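Local coordinates for nodulation fucosyltransferase NodZ (Bradyrhizobium sp., PDB 2HHC), which acts as a nodulation enzyme of the glycosyltransferase class, a NodZ-family fucosyltransferase with the GT-B type of fold, at residues A56-V61 / S266-M271; E62-V67 / E141-R146; K207-S212 / L235-F240. All blocks are in the same frame, centred on the assembly; numbering follows the deposited sequence.

Contact 1 of 3, residues A56-V61 / S266-M271; sequences AFFEPV and SALIDM
Phe-57 and Phe-58 meet Leu-268 in a small, wholly apolar contact in the interior of the protein, its centre about 10 Å from the centre of the chain. Here helix 54-57 and the residue after Phe-57, from the half of the protein built on the first sheet, face helix 258-274 of the half built on the second. The evidence for burial is that all three touching residues are shielded from solvent, although the two segments hide only 114 Å² from each other. The backbones stay well apart, with Phe-57 CA and Leu-268 CA 8.6 Å from one another, and a single leucine spans the gap.

Leu-268 does this with its fork, one methyl for each phenylalanine. Its CD1 sits 3.7 Å from Phe-57 CB. The same CD1 lies 3.9 Å from Phe-57 CD1, so it fills the angle between the root of that side chain and the near part of the ring, and the two side chains cross at about a right angle. Its CD2 approaches the far end of the other ring, 4.1 Å from Phe-58 CZ. The CB of Phe-58 does not point at the helix, yet CZ comes nearer to it; chi1 of -68° places this ring beside the backbone N.

Both rings have further aromatic neighbours. Phe-15 packs edge-to-face with Phe-57, Phe-54 meets Phe-58 with nearly parallel planes, and Ile-261 and Tyr-272 of helix 258-274 add further contacts. Polar anchoring of the 56-61 segment comes from elsewhere, through backbone hydrogen bonds of Phe-57 with Arg-151 and of Glu-59 with Lys-149. Between the two segments, then, the chemistry is dispersion and exclusion of water, a non-directional fit of the two elements at this point.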
ATOM      1  N   ALA A  56       4.394  14.682  -1.251  1.00 29.69           N
ATOM      2  CA  ALA A  56       5.757  14.365  -1.591  1.00 28.23           C
ATOM      3  C   ALA A  56       5.827  13.241  -2.645  1.00 28.83           C
ATOM      4  O   ALA A  56       6.812  13.144  -3.344  1.00 29.30           O
ATOM      5  CB  ALA A  56       6.566  14.007  -0.331  1.00 30.73           C
ATOM      6  N   PHE A  57       4.762  12.433  -2.740  1.00 27.72           N
ATOM      7  CA  PHE A  57       4.751  11.311  -3.638  1.00 28.20           C
ATOM      8  C   PHE A  57       3.665  11.333  -4.703  1.00 27.73           C
ATOM      9  O   PHE A  57       3.843  10.738  -5.766  1.00 28.62           O
ATOM     10  CB  PHE A  57       4.634  10.020  -2.805  1.00 29.40           C
ATOM     11  CG  PHE A  57       5.798   9.856  -1.832  1.00 29.37           C
ATOM     12  CD1 PHE A  57       7.066   9.558  -2.261  1.00 28.77           C
ATOM     13  CD2 PHE A  57       5.630  10.128  -0.488  1.00 29.48           C
ATOM     14  CE1 PHE A  57       8.125   9.491  -1.371  1.00 28.74           C
ATOM     15  CE2 PHE A  57       6.690  10.065   0.421  1.00 30.73           C
ATOM     16  CZ  PHE A  57       7.926   9.727  -0.016  1.00 28.82           C
ATOM     17  N   PHE A  58       2.558  12.012  -4.377  1.00 28.79           N
ATOM     18  CA  PHE A  58       1.385  12.060  -5.276  1.00 27.95           C
ATOM     19  C   PHE A  58       1.054  13.503  -5.607  1.00 28.87           C
ATOM     20  O   PHE A  58       1.327  14.404  -4.835  1.00 29.44           O
ATOM     21  CB  PHE A  58       0.191  11.380  -4.603  1.00 28.89           C
ATOM     22  CG  PHE A  58       0.377   9.900  -4.434  1.00 28.34           C
ATOM     23  CD1 PHE A  58       0.092   9.036  -5.460  1.00 28.66           C
ATOM     24  CD2 PHE A  58       0.921   9.402  -3.306  1.00 29.22           C
ATOM     25  CE1 PHE A  58       0.314   7.683  -5.306  1.00 29.52           C
ATOM     26  CE2 PHE A  58       1.137   8.035  -3.161  1.00 29.10           C
ATOM     27  CZ  PHE A  58       0.819   7.190  -4.165  1.00 30.14           C
ATOM     28  N   GLU A  59       0.389  13.668  -6.731  1.00 28.85           N
ATOM     29  CA  GLU A  59      -0.099  14.977  -7.165  1.00 30.11           C
ATOM     30  C   GLU A  59      -1.285  15.440  -6.333  1.00 30.42           C
ATOM     31  O   GLU A  59      -2.003  14.597  -5.749  1.00 30.99           O
ATOM     32  CB  GLU A  59      -0.441  14.923  -8.662  1.00 28.96           C
ATOM     33  CG  GLU A  59       0.806  14.666  -9.542  1.00 29.83           C
ATOM     34  CD  GLU A  59       0.544  14.765 -10.983  1.00 33.09           C
ATOM     35  OE1 GLU A  59      -0.627  14.658 -11.405  1.00 36.29           O
ATOM     36  OE2 GLU A  59       1.525  14.988 -11.735  1.00 33.40           O
ATOM     37  N   PRO A  60      -1.477  16.765  -6.234  1.00 32.59           N
ATOM     38  CA  PRO A  60      -2.646  17.284  -5.510  1.00 34.00           C
ATOM     39  C   PRO A  60      -3.926  16.674  -5.985  1.00 33.66           C
ATOM     40  O   PRO A  60      -4.099  16.481  -7.192  1.00 34.33           O
ATOM     41  CB  PRO A  60      -2.636  18.785  -5.869  1.00 34.59           C
ATOM     42  CG  PRO A  60      -1.248  19.100  -6.216  1.00 36.10           C
ATOM     43  CD  PRO A  60      -0.658  17.851  -6.808  1.00 33.85           C
ATOM     44  N   VAL A  61      -4.804  16.328  -5.060  1.00 34.34           N
ATOM     45  CA  VAL A  61      -6.128  15.803  -5.419  1.00 35.31           C
ATOM     46  C   VAL A  61      -7.156  16.519  -4.532  1.00 33.15           C
ATOM     47  O   VAL A  61      -6.984  16.580  -3.285  1.00 33.46           O
ATOM     48  CB  VAL A  61      -6.159  14.239  -5.309  1.00 37.39           C
ATOM     49  CG1 VAL A  61      -5.732  13.763  -3.996  1.00 37.06           C
ATOM     50  CG2 VAL A  61      -7.537  13.682  -5.633  1.00 38.52           C
ATOM     51  N   SER A 266      11.434   4.658  -4.377  1.00 27.96           N
ATOM     52  CA  SER A 266      11.839   3.319  -4.733  1.00 29.22           C
ATOM     53  C   SER A 266      10.762   2.253  -4.445  1.00 28.45           C
ATOM     54  O   SER A 266      10.492   1.351  -5.228  1.00 29.48           O
ATOM     55  CB  SER A 266      13.132   3.019  -3.949  0.65 29.91           C
ATOM     56  OG  SER A 266      13.593   1.734  -4.279  0.65 36.27           O
ATOM     57  N   ALA A 267      10.129   2.399  -3.289  1.00 27.50           N
ATOM     58  CA  ALA A 267       9.034   1.516  -2.931  1.00 28.29           C
ATOM     59  C   ALA A 267       7.897   1.608  -3.942  1.00 28.54           C
ATOM     60  O   ALA A 267       7.367   0.612  -4.406  1.00 29.20           O
ATOM     61  CB  ALA A 267       8.561   1.808  -1.547  1.00 28.89           C
ATOM     62  N   LEU A 268       7.513   2.839  -4.277  1.00 27.58           N
ATOM     63  CA  LEU A 268       6.401   3.041  -5.198  1.00 27.56           C
ATOM     64  C   LEU A 268       6.723   2.533  -6.597  1.00 27.84           C
ATOM     65  O   LEU A 268       5.860   1.934  -7.259  1.00 28.67           O
ATOM     66  CB  LEU A 268       5.990   4.524  -5.225  1.00 28.16           C
ATOM     67  CG  LEU A 268       5.306   5.018  -3.948  1.00 26.92           C
ATOM     68  CD1 LEU A 268       5.290   6.523  -3.839  1.00 27.12           C
ATOM     69  CD2 LEU A 268       3.873   4.433  -3.797  1.00 27.22           C
ATOM     70  N   ILE A 269       7.937   2.799  -7.063  1.00 27.43           N
ATOM     71  CA  ILE A 269       8.350   2.289  -8.350  1.00 29.16           C
ATOM     72  C   ILE A 269       8.184   0.758  -8.419  1.00 29.59           C
ATOM     73  O   ILE A 269       7.616   0.195  -9.396  1.00 30.74           O
ATOM     74  CB  ILE A 269       9.786   2.736  -8.700  1.00 28.70           C
ATOM     75  CG1 ILE A 269       9.835   4.249  -8.904  1.00 28.90           C
ATOM     76  CG2 ILE A 269      10.302   1.999  -9.953  1.00 29.88           C
ATOM     77  CD1 ILE A 269      11.246   4.839  -8.793  1.00 29.75           C
ATOM     78  N   ASP A 270       8.688   0.074  -7.397  1.00 30.00           N
ATOM     79  CA  ASP A 270       8.557  -1.393  -7.354  1.00 30.34           C
ATOM     80  C   ASP A 270       7.086  -1.831  -7.282  1.00 30.25           C
ATOM     81  O   ASP A 270       6.640  -2.742  -7.987  1.00 30.18           O
ATOM     82  CB  ASP A 270       9.252  -1.941  -6.116  1.00 29.36           C
ATOM     83  CG  ASP A 270      10.776  -2.102  -6.275  1.00 33.30           C
ATOM     84  OD1 ASP A 270      11.285  -1.911  -7.399  1.00 34.86           O
ATOM     85  OD2 ASP A 270      11.435  -2.413  -5.222  1.00 36.97           O
ATOM     86  N   MET A 271       6.280  -1.169  -6.450  1.00 28.86           N
ATOM     87  CA  MET A 271       4.860  -1.558  -6.249  1.00 29.87           C
ATOM     88  C   MET A 271       4.084  -1.447  -7.565  1.00 30.45           C
ATOM     89  O   MET A 271       3.292  -2.312  -7.905  1.00 29.48           O
ATOM     90  CB  MET A 271       4.228  -0.689  -5.157  1.00 29.17           C
ATOM     91  CG  MET A 271       4.718  -0.959  -3.801  1.00 33.05           C
ATOM     92  SD  MET A 271       4.064   0.251  -2.694  1.00 35.81           S
ATOM     93  CE  MET A 271       2.405  -0.125  -2.804  1.00 29.23           C
TER

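Contact 2 of 3, residues E62-V67 / E141-R146; sequences EDIAGV and ERLIFR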
ATOM      1  N   GLU A  62      -8.212  17.037  -5.155  1.00 33.94           N
ATOM      2  CA  GLU A  62      -9.282  17.723  -4.391  1.00 34.45           C
ATOM      3  C   GLU A  62     -10.610  16.952  -4.396  1.00 33.30           C
ATOM      4  O   GLU A  62     -11.559  17.363  -3.703  1.00 32.65           O
ATOM      5  CB  GLU A  62      -9.441  19.184  -4.819  1.00 36.69           C
ATOM      6  CG  GLU A  62      -8.103  19.968  -4.675  1.00 40.21           C
ATOM      7  CD  GLU A  62      -7.179  19.871  -5.936  1.00 49.11           C
ATOM      8  OE1 GLU A  62      -7.677  19.625  -7.067  1.00 55.07           O
ATOM      9  OE2 GLU A  62      -5.940  20.055  -5.814  1.00 53.51           O
ATOM     10  N   ASP A  63     -10.689  15.898  -5.182  1.00 33.15           N
ATOM     11  CA  ASP A  63     -11.873  15.054  -5.282  1.00 33.96           C
ATOM     12  C   ASP A  63     -11.501  13.665  -5.702  1.00 33.56           C
ATOM     13  O   ASP A  63     -10.709  13.525  -6.619  1.00 35.91           O
ATOM     14  CB  ASP A  63     -12.848  15.652  -6.305  1.00 34.68           C
ATOM     15  CG  ASP A  63     -14.098  14.817  -6.469  1.00 36.70           C
ATOM     16  OD1 ASP A  63     -14.043  13.807  -7.215  1.00 44.03           O
ATOM     17  OD2 ASP A  63     -15.133  15.183  -5.844  1.00 45.31           O
ATOM     18  N   ILE A  64     -12.051  12.640  -5.042  1.00 33.23           N
ATOM     19  CA  ILE A  64     -11.909  11.253  -5.495  1.00 33.10           C
ATOM     20  C   ILE A  64     -13.289  10.703  -5.648  1.00 32.21           C
ATOM     21  O   ILE A  64     -14.037  10.526  -4.681  1.00 32.40           O
ATOM     22  CB  ILE A  64     -11.046  10.375  -4.520  1.00 33.28           C
ATOM     23  CG1 ILE A  64      -9.601  10.899  -4.456  1.00 32.98           C
ATOM     24  CG2 ILE A  64     -11.135   8.878  -4.915  1.00 34.15           C
ATOM     25  CD1 ILE A  64      -8.757  10.263  -3.397  1.00 34.90           C
ATOM     26  N   ALA A  65     -13.675  10.541  -6.918  1.00 33.37           N
ATOM     27  CA  ALA A  65     -14.962   9.958  -7.232  1.00 34.21           C
ATOM     28  C   ALA A  65     -16.147  10.550  -6.468  1.00 33.50           C
ATOM     29  O   ALA A  65     -16.998   9.856  -5.871  1.00 35.50           O
ATOM     30  CB  ALA A  65     -14.919   8.447  -7.125  1.00 34.28           C
ATOM     31  N   GLY A  66     -16.177  11.884  -6.422  1.00 34.22           N
ATOM     32  CA  GLY A  66     -17.286  12.619  -5.793  1.00 33.28           C
ATOM     33  C   GLY A  66     -17.120  13.036  -4.346  1.00 32.97           C
ATOM     34  O   GLY A  66     -17.928  13.814  -3.787  1.00 35.43           O
ATOM     35  N   VAL A  67     -16.055  12.542  -3.727  1.00 31.10           N
ATOM     36  CA  VAL A  67     -15.767  12.828  -2.333  1.00 31.68           C
ATOM     37  C   VAL A  67     -14.722  13.941  -2.326  1.00 31.30           C
ATOM     38  O   VAL A  67     -13.624  13.777  -2.890  1.00 30.92           O
ATOM     39  CB  VAL A  67     -15.226  11.589  -1.579  1.00 32.34           C
ATOM     40  CG1 VAL A  67     -14.699  11.969  -0.182  1.00 32.56           C
ATOM     41  CG2 VAL A  67     -16.264  10.408  -1.461  1.00 34.09           C
ATOM     42  N   GLU A 141     -10.644  -0.034  -3.319  1.00 28.79           N
ATOM     43  CA  GLU A 141      -9.194  -0.079  -3.462  1.00 29.56           C
ATOM     44  C   GLU A 141      -8.817   0.331  -4.884  1.00 30.01           C
ATOM     45  O   GLU A 141      -7.876   1.112  -5.116  1.00 28.89           O
ATOM     46  CB  GLU A 141      -8.655  -1.491  -3.177  1.00 28.75           C
ATOM     47  CG  GLU A 141      -8.767  -1.933  -1.737  1.00 30.70           C
ATOM     48  CD  GLU A 141      -8.333  -3.374  -1.655  1.00 30.38           C
ATOM     49  OE1 GLU A 141      -7.072  -3.600  -1.755  1.00 30.81           O
ATOM     50  OE2 GLU A 141      -9.159  -4.312  -1.625  1.00 28.92           O
ATOM     51  N   ARG A 142      -9.495  -0.222  -5.879  1.00 29.42           N
ATOM     52  CA  ARG A 142      -9.164   0.077  -7.282  1.00 30.48           C
ATOM     53  C   ARG A 142      -9.438   1.542  -7.563  1.00 30.48           C
ATOM     54  O   ARG A 142      -8.707   2.215  -8.356  1.00 31.05           O
ATOM     55  CB  ARG A 142     -10.008  -0.816  -8.222  1.00 30.42           C
ATOM     56  CG  ARG A 142      -9.640  -2.250  -8.114  1.00 31.12           C
ATOM     57  CD  ARG A 142     -10.619  -3.106  -8.985  1.00 32.82           C
ATOM     58  NE  ARG A 142     -10.348  -4.529  -8.890  1.00 34.50           N
ATOM     59  CZ  ARG A 142      -9.380  -5.109  -9.524  1.00 33.75           C
ATOM     60  NH1 ARG A 142      -8.630  -4.406 -10.361  1.00 41.02           N
ATOM     61  NH2 ARG A 142      -9.204  -6.407  -9.375  1.00 39.27           N
ATOM     62  N   LEU A 143     -10.507   2.068  -7.007  1.00 29.81           N
ATOM     63  CA  LEU A 143     -10.834   3.486  -7.195  1.00 31.00           C
ATOM     64  C   LEU A 143      -9.725   4.392  -6.702  1.00 31.32           C
ATOM     65  O   LEU A 143      -9.349   5.352  -7.334  1.00 32.36           O
ATOM     66  CB  LEU A 143     -12.210   3.773  -6.633  0.50 32.40           C
ATOM     67  CG  LEU A 143     -12.688   5.087  -7.190  0.50 31.74           C
ATOM     68  CD1 LEU A 143     -14.160   4.994  -7.388  0.50 33.96           C
ATOM     69  CD2 LEU A 143     -12.233   6.131  -6.177  0.50 33.59           C
ATOM     70  N   ILE A 144      -9.126   4.080  -5.575  1.00 28.94           N
ATOM     71  CA  ILE A 144      -8.026   4.904  -5.069  1.00 30.11           C
ATOM     72  C   ILE A 144      -6.864   4.846  -6.038  1.00 31.72           C
ATOM     73  O   ILE A 144      -6.303   5.886  -6.394  1.00 31.07           O
ATOM     74  CB  ILE A 144      -7.568   4.412  -3.675  1.00 30.24           C
ATOM     75  CG1 ILE A 144      -8.637   4.768  -2.624  1.00 32.74           C
ATOM     76  CG2 ILE A 144      -6.246   4.938  -3.280  1.00 31.35           C
ATOM     77  CD1 ILE A 144      -8.978   6.194  -2.452  1.00 36.14           C
ATOM     78  N   PHE A 145      -6.453   3.659  -6.467  1.00 30.22           N
ATOM     79  CA  PHE A 145      -5.306   3.579  -7.420  1.00 30.51           C
ATOM     80  C   PHE A 145      -5.525   4.311  -8.711  1.00 30.86           C
ATOM     81  O   PHE A 145      -4.596   4.802  -9.345  1.00 32.38           O
ATOM     82  CB  PHE A 145      -4.868   2.133  -7.615  1.00 30.91           C
ATOM     83  CG  PHE A 145      -4.033   1.599  -6.488  1.00 31.14           C
ATOM     84  CD1 PHE A 145      -2.696   1.957  -6.353  1.00 31.76           C
ATOM     85  CD2 PHE A 145      -4.554   0.743  -5.609  1.00 32.95           C
ATOM     86  CE1 PHE A 145      -1.930   1.469  -5.355  1.00 32.57           C
ATOM     87  CE2 PHE A 145      -3.764   0.267  -4.564  1.00 33.21           C
ATOM     88  CZ  PHE A 145      -2.470   0.670  -4.471  1.00 30.84           C
ATOM     89  N   ARG A 146      -6.766   4.339  -9.175  1.00 29.03           N
ATOM     90  CA  ARG A 146      -7.092   5.007 -10.430  1.00 30.17           C
ATOM     91  C   ARG A 146      -7.211   6.517 -10.300  1.00 29.97           C
ATOM     92  O   ARG A 146      -7.159   7.168 -11.333  1.00 32.62           O
ATOM     93  CB  ARG A 146      -8.387   4.427 -11.041  1.00 29.67           C
ATOM     94  CG  ARG A 146      -8.268   3.015 -11.548  1.00 30.53           C
ATOM     95  CD  ARG A 146      -9.598   2.495 -12.144  1.00 33.21           C
ATOM     96  NE  ARG A 146      -9.965   3.307 -13.243  1.00 33.76           N
ATOM     97  CZ  ARG A 146      -9.492   3.143 -14.455  1.00 38.90           C
ATOM     98  NH1 ARG A 146      -8.688   2.102 -14.700  1.00 41.26           N
ATOM     99  NH2 ARG A 146      -9.856   3.958 -15.407  1.00 39.32           N
TER
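Ile-64 and Ala-65 belong to a tight beta hairpin at the edge of the first sheet, and they lean on Leu-143 and Ile-144 of helix 138-147. Leu-143 is modelled in two conformers, and its contacts here are those of one. In this conformer chi1 of -163° sets CG opposite the backbone N, and CD1 lies 3.5 Å from Ala-65 CB, with the other leucine methyl close behind. Ile-64 and Leu-143 slide past each other in opposite directions; their Ile-64 CG2 to Leu-143 CD2 distance of 3.2 Å is closer than carbons normally pack and therefore doubtful. Ile-144 CB points away from the hairpin, but its CD1 comes back to 4.2 Å from Ile-64 CD1, and Ile-148 adds to the cover of Ile-64.

The hairpin holds its own shape. Ile-64 and Val-67 form a hydrogen-bonded pair, with Ile-64 N to Val-67 O at 2.9 Å and Val-67 N to Ile-64 O at 3.0 Å. Asp-63 OD1 accepts from Gly-66 N at 3.0 Å in a fairly straight bond (163°), on the syn side and 22° out of the carboxylate plane. Ile-64 O also takes a bond from Trp-26 NE1 of helix 15-32. Positive phi at both Ala-65 and Gly-66 identifies the type I' turn characteristic of a two-residue beta hairpin, here with an Asx motif bracing it.

Contact 3 of 3, residues K207-S212 / L235-F240; sequences KAKALS and LFPDVF
Lys-209, in the last part of helix 192-209, passes Phe-236 obliquely and reaches Pro-237 tip to tip in the turn leading to strand 239-240, and the contact has a packed side and a loose one. The packed side is the ring of Phe-236. It is buried; Cys-202, Ile-205 and Arg-206 of the same helix also touch it, and Lys-209 adds its CD, standing 4.1 Å from Phe-236 CD1.

The loose side begins past that methylene. A bend in the lysine chain, chi3 76°, turns its end toward the exposed Pro-237, where NZ comes to 3.5 Å from Pro-237 CD and 3.7 Å from Pro-237 CG. These are van der Waals approaches of an ammonium to ring carbons. The nearest acid of the opposite segment does not turn them into a salt bridge, since Lys-209 NZ and Asp-238 OD2 are 6.6 Å apart, a distance at which any attraction is probably diffuse. All the lysine contacts described are those of one of two modelled conformers. The backbones are correspondingly distant, with Lys-209 CA and Phe-236 CA 9.9 Å apart, and the shared surface is 107 Å².

Strands 170-176, 217-223 and 239-240 run parallel and adjacent, joined in turn by helices 192-209 and 226-235. Phe-236 packing against helix 192-209 from just after helix 226-235 is the geometry of successive beta-alpha-beta crossovers in a Rossmann-like domain.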
ATOM      1  N   LYS A 207       8.238 -22.672 -10.399  1.00 30.54           N
ATOM      2  CA  LYS A 207       6.818 -22.903 -10.696  1.00 30.80           C
ATOM      3  C   LYS A 207       6.308 -21.877 -11.670  1.00 31.18           C
ATOM      4  O   LYS A 207       5.653 -22.218 -12.672  1.00 31.81           O
ATOM      5  CB  LYS A 207       5.974 -22.961  -9.404  1.00 31.45           C
ATOM      6  CG  LYS A 207       4.422 -23.009  -9.616  1.00 31.15           C
ATOM      7  CD  LYS A 207       3.739 -23.159  -8.254  1.00 33.45           C
ATOM      8  CE  LYS A 207       2.204 -23.149  -8.327  1.00 36.16           C
ATOM      9  NZ  LYS A 207       1.648 -24.380  -8.918  1.00 37.98           N
ATOM     10  N   ALA A 208       6.623 -20.620 -11.414  1.00 29.93           N
ATOM     11  CA  ALA A 208       6.203 -19.537 -12.282  1.00 30.42           C
ATOM     12  C   ALA A 208       6.801 -19.672 -13.677  1.00 30.62           C
ATOM     13  O   ALA A 208       6.120 -19.403 -14.681  1.00 30.27           O
ATOM     14  CB  ALA A 208       6.619 -18.188 -11.679  1.00 30.33           C
ATOM     15  N   LYS A 209       8.067 -20.070 -13.749  1.00 31.49           N
ATOM     16  CA  LYS A 209       8.763 -20.161 -15.040  1.00 31.16           C
ATOM     17  C   LYS A 209       8.292 -21.316 -15.906  1.00 31.61           C
ATOM     18  O   LYS A 209       8.500 -21.283 -17.129  1.00 32.96           O
ATOM     19  CB  LYS A 209      10.274 -20.270 -14.832  1.00 31.61           C
ATOM     20  CG  LYS A 209      10.952 -18.938 -14.576  1.00 31.24           C
ATOM     21  CD  LYS A 209      12.470 -19.046 -14.458  1.00 32.58           C
ATOM     22  CE  LYS A 209      13.049 -19.213 -15.877  0.65 35.50           C
ATOM     23  NZ  LYS A 209      14.420 -19.674 -15.812  0.65 38.47           N
ATOM     24  N   ALA A 210       7.691 -22.333 -15.277  1.00 30.06           N
ATOM     25  CA  ALA A 210       7.144 -23.503 -15.979  1.00 31.00           C
ATOM     26  C   ALA A 210       5.776 -23.238 -16.649  1.00 30.69           C
ATOM     27  O   ALA A 210       5.312 -24.064 -17.454  1.00 31.93           O
ATOM     28  CB  ALA A 210       7.020 -24.640 -15.013  1.00 31.04           C
ATOM     29  N   LEU A 211       5.117 -22.128 -16.301  1.00 31.27           N
ATOM     30  CA  LEU A 211       3.885 -21.672 -16.944  1.00 31.16           C
ATOM     31  C   LEU A 211       4.213 -21.167 -18.344  1.00 31.96           C
ATOM     32  O   LEU A 211       5.383 -20.931 -18.669  1.00 32.21           O
ATOM     33  CB  LEU A 211       3.212 -20.576 -16.118  1.00 32.02           C
ATOM     34  CG  LEU A 211       2.863 -20.998 -14.687  1.00 32.68           C
ATOM     35  CD1 LEU A 211       2.266 -19.870 -13.888  1.00 33.88           C
ATOM     36  CD2 LEU A 211       1.952 -22.207 -14.682  1.00 33.14           C
ATOM     37  N   SER A 212       3.197 -21.056 -19.199  1.00 32.43           N
ATOM     38  CA  SER A 212       3.408 -20.590 -20.567  1.00 32.31           C
ATOM     39  C   SER A 212       3.118 -19.107 -20.635  1.00 31.82           C
ATOM     40  O   SER A 212       2.188 -18.614 -19.995  1.00 32.66           O
ATOM     41  CB  SER A 212       2.548 -21.371 -21.550  1.00 32.31           C
ATOM     42  OG  SER A 212       3.067 -22.694 -21.656  1.00 36.40           O
ATOM     43  N   LEU A 235      21.021 -17.598  -9.545  1.00 24.32           N
ATOM     44  CA  LEU A 235      20.304 -18.885  -9.649  1.00 25.60           C
ATOM     45  C   LEU A 235      19.360 -18.986 -10.848  1.00 25.58           C
ATOM     46  O   LEU A 235      18.955 -20.129 -11.209  1.00 25.09           O
ATOM     47  CB  LEU A 235      19.512 -19.170  -8.350  1.00 25.15           C
ATOM     48  CG  LEU A 235      20.448 -19.611  -7.207  1.00 24.01           C
ATOM     49  CD1 LEU A 235      19.797 -19.462  -5.863  1.00 27.61           C
ATOM     50  CD2 LEU A 235      20.893 -21.011  -7.379  1.00 25.11           C
ATOM     51  N   PHE A 236      19.046 -17.859 -11.495  1.00 25.78           N
ATOM     52  CA  PHE A 236      18.095 -17.819 -12.625  1.00 27.00           C
ATOM     53  C   PHE A 236      18.617 -16.876 -13.637  1.00 28.32           C
ATOM     54  O   PHE A 236      19.296 -15.907 -13.279  1.00 28.62           O
ATOM     55  CB  PHE A 236      16.705 -17.385 -12.165  1.00 28.11           C
ATOM     56  CG  PHE A 236      16.085 -18.332 -11.193  1.00 25.66           C
ATOM     57  CD1 PHE A 236      15.398 -19.462 -11.625  1.00 29.01           C
ATOM     58  CD2 PHE A 236      16.248 -18.142  -9.827  1.00 27.74           C
ATOM     59  CE1 PHE A 236      14.858 -20.322 -10.717  1.00 30.01           C
ATOM     60  CE2 PHE A 236      15.718 -19.039  -8.889  1.00 28.67           C
ATOM     61  CZ  PHE A 236      15.014 -20.133  -9.338  1.00 30.79           C
ATOM     62  N   PRO A 237      18.305 -17.123 -14.915  1.00 29.01           N
ATOM     63  CA  PRO A 237      18.653 -16.151 -15.913  1.00 29.22           C
ATOM     64  C   PRO A 237      17.665 -14.994 -15.962  1.00 29.46           C
ATOM     65  O   PRO A 237      16.493 -15.092 -15.541  1.00 29.96           O
ATOM     66  CB  PRO A 237      18.585 -16.964 -17.213  1.00 29.57           C
ATOM     67  CG  PRO A 237      17.473 -17.926 -16.945  1.00 30.12           C
ATOM     68  CD  PRO A 237      17.560 -18.261 -15.470  1.00 30.67           C
ATOM     69  N   ASP A 238      18.165 -13.884 -16.466  1.00 29.65           N
ATOM     70  CA  ASP A 238      17.310 -12.741 -16.808  1.00 29.75           C
ATOM     71  C   ASP A 238      16.611 -12.135 -15.600  1.00 30.18           C
ATOM     72  O   ASP A 238      15.504 -11.663 -15.700  1.00 30.89           O
ATOM     73  CB  ASP A 238      16.314 -13.098 -17.948  1.00 30.00           C
ATOM     74  CG  ASP A 238      17.013 -13.613 -19.188  1.00 33.65           C
ATOM     75  OD1 ASP A 238      17.893 -12.873 -19.697  1.00 36.99           O
ATOM     76  OD2 ASP A 238      16.758 -14.769 -19.594  1.00 36.43           O
ATOM     77  N   VAL A 239      17.309 -12.117 -14.454  1.00 29.46           N
ATOM     78  CA  VAL A 239      16.817 -11.425 -13.274  1.00 28.96           C
ATOM     79  C   VAL A 239      17.306  -9.980 -13.274  1.00 27.88           C
ATOM     80  O   VAL A 239      18.502  -9.698 -13.548  1.00 29.35           O
ATOM     81  CB  VAL A 239      17.288 -12.140 -11.980  1.00 28.30           C
ATOM     82  CG1 VAL A 239      16.814 -11.375 -10.749  1.00 31.96           C
ATOM     83  CG2 VAL A 239      16.755 -13.562 -11.925  1.00 28.63           C
ATOM     84  N   PHE A 240      16.381  -9.076 -13.012  1.00 29.15           N
ATOM     85  CA  PHE A 240      16.716  -7.664 -12.859  1.00 28.83           C
ATOM     86  C   PHE A 240      15.930  -7.042 -11.719  1.00 29.05           C
ATOM     87  O   PHE A 240      14.905  -7.537 -11.301  1.00 29.84           O
ATOM     88  CB  PHE A 240      16.478  -6.899 -14.172  1.00 29.99           C
ATOM     89  CG  PHE A 240      15.042  -6.733 -14.530  1.00 30.33           C
ATOM     90  CD1 PHE A 240      14.337  -7.794 -15.105  1.00 31.52           C
ATOM     91  CD2 PHE A 240      14.356  -5.562 -14.271  1.00 32.18           C
ATOM     92  CE1 PHE A 240      12.999  -7.652 -15.435  1.00 29.50           C
ATOM     93  CE2 PHE A 240      12.999  -5.416 -14.578  1.00 30.91           C
ATOM     94  CZ  PHE A 240      12.316  -6.466 -15.203  1.00 31.02           C
TER

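How the contacts relate
Contact 1 is the core contact, centred about 10 Å from the centre of the chain; contact 2, at about 15 Å, is half buried, and contact 3, at about 26 Å, lies at the periphery. Contact 1 bridges the two sheet-bearing halves, whereas contact 2 stays in the first and contact 3 in the second. Segments 56-61 and 62-67 adjoin, and Ile-148 touches both Phe-58 and Ile-64. The centre of contact 3 is about 28 Å from that of contact 1, though their nearest atoms approach to about 8 Å, and about 36 Å from that of contact 2. The chemistry differs with place: methyl against aromatic inside, aliphatic beside a self-bonded hairpin, and a partly exposed lysine, modelled in two conformers, beside a buried ring.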